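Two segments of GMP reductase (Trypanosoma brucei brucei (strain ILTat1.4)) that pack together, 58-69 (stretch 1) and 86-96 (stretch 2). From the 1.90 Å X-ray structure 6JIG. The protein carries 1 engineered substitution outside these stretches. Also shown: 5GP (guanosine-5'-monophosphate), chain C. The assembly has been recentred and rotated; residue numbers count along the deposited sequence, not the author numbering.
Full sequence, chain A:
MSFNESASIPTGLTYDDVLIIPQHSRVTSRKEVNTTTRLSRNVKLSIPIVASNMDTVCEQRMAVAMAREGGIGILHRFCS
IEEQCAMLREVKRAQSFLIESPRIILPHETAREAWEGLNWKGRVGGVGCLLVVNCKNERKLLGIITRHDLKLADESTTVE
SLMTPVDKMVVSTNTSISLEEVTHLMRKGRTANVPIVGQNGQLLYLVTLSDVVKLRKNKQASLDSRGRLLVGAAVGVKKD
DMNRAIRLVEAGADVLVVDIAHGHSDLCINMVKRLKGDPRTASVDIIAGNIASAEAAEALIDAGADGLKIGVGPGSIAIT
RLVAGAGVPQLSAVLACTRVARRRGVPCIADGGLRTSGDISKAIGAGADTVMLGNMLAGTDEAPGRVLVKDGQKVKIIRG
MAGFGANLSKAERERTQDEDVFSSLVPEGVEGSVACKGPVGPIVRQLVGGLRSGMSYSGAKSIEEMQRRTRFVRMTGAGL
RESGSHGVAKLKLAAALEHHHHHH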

# COMPACT_ATOMS: atom_id res chain seq x y z
N CYS A 58 9.15 6.41 -33.43
CA CYS A 58 9.22 7.13 -34.70
C CYS A 58 8.96 6.23 -35.91
O CYS A 58 9.86 5.54 -36.39
CB CYS A 58 10.56 7.84 -34.85
SG CYS A 58 10.58 8.96 -36.32
N GLU A 59 7.73 6.28 -36.44
CA GLU A 59 7.52 5.85 -37.82
C GLU A 59 7.01 7.06 -38.59
O GLU A 59 7.32 8.20 -38.21
CB GLU A 59 6.59 4.63 -37.86
CG GLU A 59 7.31 3.41 -37.23
CD GLU A 59 6.58 2.07 -37.35
OE1 GLU A 59 7.24 1.04 -37.14
OE2 GLU A 59 5.36 2.05 -37.63
N GLN A 60 6.25 6.87 -39.67
CA GLN A 60 6.01 7.98 -40.59
C GLN A 60 5.20 9.10 -39.94
O GLN A 60 5.45 10.29 -40.20
CB GLN A 60 5.34 7.49 -41.88
CG GLN A 60 3.96 6.90 -41.70
CD GLN A 60 3.98 5.38 -41.60
OE1 GLN A 60 4.85 4.80 -40.94
NE2 GLN A 60 3.03 4.73 -42.25
N ARG A 61 4.23 8.77 -39.08
CA ARG A 61 3.41 9.84 -38.51
C ARG A 61 4.21 10.71 -37.55
O ARG A 61 4.03 11.94 -37.52
CB ARG A 61 2.17 9.26 -37.82
CG ARG A 61 0.99 9.02 -38.78
CD ARG A 61 -0.19 8.35 -38.09
N MET A 62 5.11 10.11 -36.77
CA MET A 62 5.96 10.89 -35.86
C MET A 62 6.97 11.73 -36.64
O MET A 62 7.19 12.90 -36.32
CB MET A 62 6.69 9.96 -34.89
CG MET A 62 7.73 10.66 -34.01
SD MET A 62 6.92 11.83 -32.87
CE MET A 62 6.04 10.69 -31.79
N ALA A 63 7.59 11.14 -37.67
CA ALA A 63 8.56 11.88 -38.47
C ALA A 63 7.92 13.10 -39.12
O ALA A 63 8.53 14.17 -39.18
CB ALA A 63 9.17 10.96 -39.54
N VAL A 64 6.68 12.96 -39.60
CA VAL A 64 5.98 14.09 -40.21
C VAL A 64 5.72 15.17 -39.17
O VAL A 64 5.92 16.37 -39.42
CB VAL A 64 4.68 13.62 -40.86
CG1 VAL A 64 3.74 14.81 -41.13
CG2 VAL A 64 4.97 12.85 -42.14
N ALA A 65 5.27 14.77 -37.98
CA ALA A 65 4.95 15.74 -36.95
C ALA A 65 6.19 16.49 -36.49
O ALA A 65 6.16 17.70 -36.29
CB ALA A 65 4.25 15.04 -35.78
N MET A 66 7.30 15.77 -36.31
CA MET A 66 8.52 16.41 -35.81
C MET A 66 9.06 17.43 -36.81
O MET A 66 9.46 18.53 -36.43
CB MET A 66 9.59 15.35 -35.52
CG MET A 66 9.28 14.45 -34.33
SD MET A 66 9.07 15.41 -32.80
CE MET A 66 10.47 16.53 -32.86
N ALA A 67 9.10 17.06 -38.09
CA ALA A 67 9.55 18.01 -39.11
C ALA A 67 8.64 19.23 -39.16
O ALA A 67 9.11 20.36 -39.36
CB ALA A 67 9.62 17.31 -40.47
N ARG A 68 7.33 19.03 -39.00
CA ARG A 68 6.41 20.16 -39.03
C ARG A 68 6.65 21.11 -37.88
O ARG A 68 6.43 22.32 -38.02
CB ARG A 68 4.95 19.68 -39.02
CG ARG A 68 4.54 19.10 -40.36
CD ARG A 68 3.07 18.78 -40.45
NE ARG A 68 2.75 18.35 -41.81
CZ ARG A 68 1.75 17.55 -42.15
NH1 ARG A 68 0.92 17.07 -41.23
NH2 ARG A 68 1.56 17.24 -43.43
N GLU A 69 7.09 20.60 -36.72
CA GLU A 69 7.45 21.46 -35.61
C GLU A 69 8.84 22.08 -35.74
O GLU A 69 9.22 22.88 -34.89
CB GLU A 69 7.36 20.70 -34.28
CG GLU A 69 6.00 20.08 -33.99
CD GLU A 69 4.91 21.12 -33.78
OE1 GLU A 69 5.23 22.25 -33.34
OE2 GLU A 69 3.74 20.81 -34.05
N ALA A 86 9.35 2.54 -47.50
CA ALA A 86 7.95 2.93 -47.66
C ALA A 86 7.55 4.00 -46.65
O ALA A 86 6.83 4.96 -46.99
CB ALA A 86 7.06 1.69 -47.52
N MET A 87 7.98 3.86 -45.40
CA MET A 87 7.70 4.91 -44.42
C MET A 87 8.32 6.22 -44.87
O MET A 87 7.71 7.29 -44.75
CB MET A 87 8.25 4.52 -43.05
CG MET A 87 7.56 3.35 -42.43
SD MET A 87 8.07 3.23 -40.70
CE MET A 87 9.82 3.04 -40.89
N LEU A 88 9.55 6.16 -45.38
CA LEU A 88 10.25 7.36 -45.83
C LEU A 88 9.49 8.04 -46.96
O LEU A 88 9.27 9.26 -46.93
CB LEU A 88 11.67 6.99 -46.25
CG LEU A 88 12.66 8.15 -46.09
CD1 LEU A 88 14.01 7.62 -45.73
CD2 LEU A 88 12.72 8.96 -47.39
N ARG A 89 9.06 7.27 -47.96
CA ARG A 89 8.31 7.85 -49.07
C ARG A 89 7.00 8.45 -48.61
O ARG A 89 6.55 9.45 -49.18
CB ARG A 89 8.05 6.79 -50.14
CG ARG A 89 9.27 6.45 -50.98
CD ARG A 89 8.87 5.51 -52.13
NE ARG A 89 8.61 4.17 -51.62
CZ ARG A 89 9.50 3.19 -51.64
NH1 ARG A 89 10.71 3.41 -52.15
NH2 ARG A 89 9.19 2.00 -51.15
N GLU A 90 6.37 7.87 -47.59
CA GLU A 90 5.14 8.48 -47.08
C GLU A 90 5.44 9.82 -46.41
O GLU A 90 4.66 10.77 -46.55
CB GLU A 90 4.44 7.55 -46.09
CG GLU A 90 3.81 6.34 -46.78
CD GLU A 90 2.94 5.52 -45.85
OE1 GLU A 90 2.23 6.12 -45.02
OE2 GLU A 90 2.98 4.27 -45.94
N VAL A 91 6.55 9.90 -45.67
CA VAL A 91 6.92 11.18 -45.07
C VAL A 91 7.13 12.23 -46.16
O VAL A 91 6.68 13.37 -46.05
CB VAL A 91 8.18 11.02 -44.20
CG1 VAL A 91 8.62 12.39 -43.68
CG2 VAL A 91 7.91 10.06 -43.02
N LYS A 92 7.85 11.85 -47.23
CA LYS A 92 8.13 12.79 -48.31
C LYS A 92 6.87 13.20 -49.04
O LYS A 92 6.80 14.30 -49.60
CB LYS A 92 9.12 12.15 -49.28
CG LYS A 92 10.53 12.08 -48.72
CD LYS A 92 10.96 13.45 -48.17
CE LYS A 92 12.46 13.52 -47.88
NZ LYS A 92 12.78 14.92 -47.40
N ARG A 93 5.84 12.36 -49.00
CA ARG A 93 4.59 12.61 -49.69
C ARG A 93 3.64 13.50 -48.88
O ARG A 93 2.64 13.98 -49.43
CB ARG A 93 3.94 11.26 -50.03
CG ARG A 93 3.05 11.24 -51.24
CD ARG A 93 3.80 11.23 -52.56
NE ARG A 93 2.88 11.53 -53.65
CZ ARG A 93 3.03 11.13 -54.91
NH1 ARG A 93 4.07 10.39 -55.28
NH2 ARG A 93 2.11 11.48 -55.79
N ALA A 94 3.97 13.78 -47.61
CA ALA A 94 3.05 14.54 -46.76
C ALA A 94 2.78 15.93 -47.32
O ALA A 94 1.65 16.43 -47.23
CB ALA A 94 3.62 14.64 -45.35
N GLN A 95 3.80 16.59 -47.86
CA GLN A 95 3.65 17.90 -48.48
C GLN A 95 4.82 18.13 -49.42
O GLN A 95 5.84 17.45 -49.33
CB GLN A 95 3.56 19.01 -47.43
CG GLN A 95 4.76 19.07 -46.50
CD GLN A 95 4.46 19.85 -45.25
OE1 GLN A 95 3.68 19.39 -44.39
NE2 GLN A 95 5.02 21.04 -45.14
N SER A 96 4.66 19.09 -50.32
CA SER A 96 5.69 19.39 -51.30
C SER A 96 5.39 20.76 -51.89
O SER A 96 4.37 21.37 -51.59
CB SER A 96 5.74 18.32 -52.40
OG SER A 96 6.93 18.44 -53.17
P 5GP C . -5.56 18.31 -50.04
O1P 5GP C . -5.92 19.78 -50.07
O2P 5GP C . -5.29 17.71 -51.40
O3P 5GP C . -6.25 17.46 -49.00
O5' 5GP C . -4.06 18.30 -49.53
C5' 5GP C . -3.07 17.81 -50.41
C4' 5GP C . -1.83 17.44 -49.68
O4' 5GP C . -1.44 16.10 -50.12
C3' 5GP C . -0.66 18.36 -50.02
O3' 5GP C . 0.20 18.54 -48.90
C2' 5GP C . 0.04 17.60 -51.14
O2' 5GP C . 1.39 17.93 -51.36
C1' 5GP C . -0.16 16.15 -50.70
N9 5GP C . -0.08 15.22 -51.82
C8 5GP C . 0.91 14.32 -51.99
N7 5GP C . 0.72 13.66 -53.14
C5 5GP C . -0.39 14.17 -53.73
C6 5GP C . -1.05 13.88 -54.92
O6 5GP C . -0.61 12.99 -55.67
N1 5GP C . -2.16 14.56 -55.24
C2 5GP C . -2.65 15.51 -54.43
N2 5GP C . -3.77 16.17 -54.81
N3 5GP C . -2.03 15.82 -53.25
C4 5GP C . -0.90 15.16 -52.89

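This is a small helix-to-helix contact in which a short apolar strip is closed by polar side-chain hydrogen bonds toward each end. The helix of 60-68 and the helix that includes 86-93 run in broadly the same direction, 36° apart. Their axes come within 9.0 Å, and the contact buries 467 Å² in total. The backbones come nearest at Q60 and M87, whose CA atoms are 5.2 Å apart.

Q60, M87 and V91 have the most surface covered by the other stretch. The M87 side chain reaches across just before the first helix begins. Its SD lies 3.5 Å from CB of E59, the N-cap residue, and its CG lies 3.4 Å from OE1 of Q60. Q60 takes chi1 in the p well and points its CA-to-CB bond toward the second stretch. Its NE2 donates to OE1 of E90 at 3.2 Å, but the angle of 135° makes this a weak hydrogen bond. The backbone N of Q60 is buried by the contact and has no partner in the model.

V91 fills the middle. Its CG2 sits 3.7 Å from CA of Q60 and 3.8 Å from CB of A63. CG1 of V91 is 4.0 Å from CG2 of V64, and that same V64 methyl reaches CB of A94 at 3.9 Å.

R68 closes the far end. Its CA-to-CB bond points sideways, but the extended side chain brings the guanidinium to Q95. R68 NE donates to Q95 OE1 at 2.9 Å, and R68 NH2 donates to the same atom at 3.2 Å. The acceptor lies near the guanidinium plane, so both N-H groups can address one oxygen.

Beyond this contact, R93 binds the GMP base, with R93 NE donating to 5GP N7 at 3.1 Å and R93 NH2 to 5GP O6 at 3.1 Å.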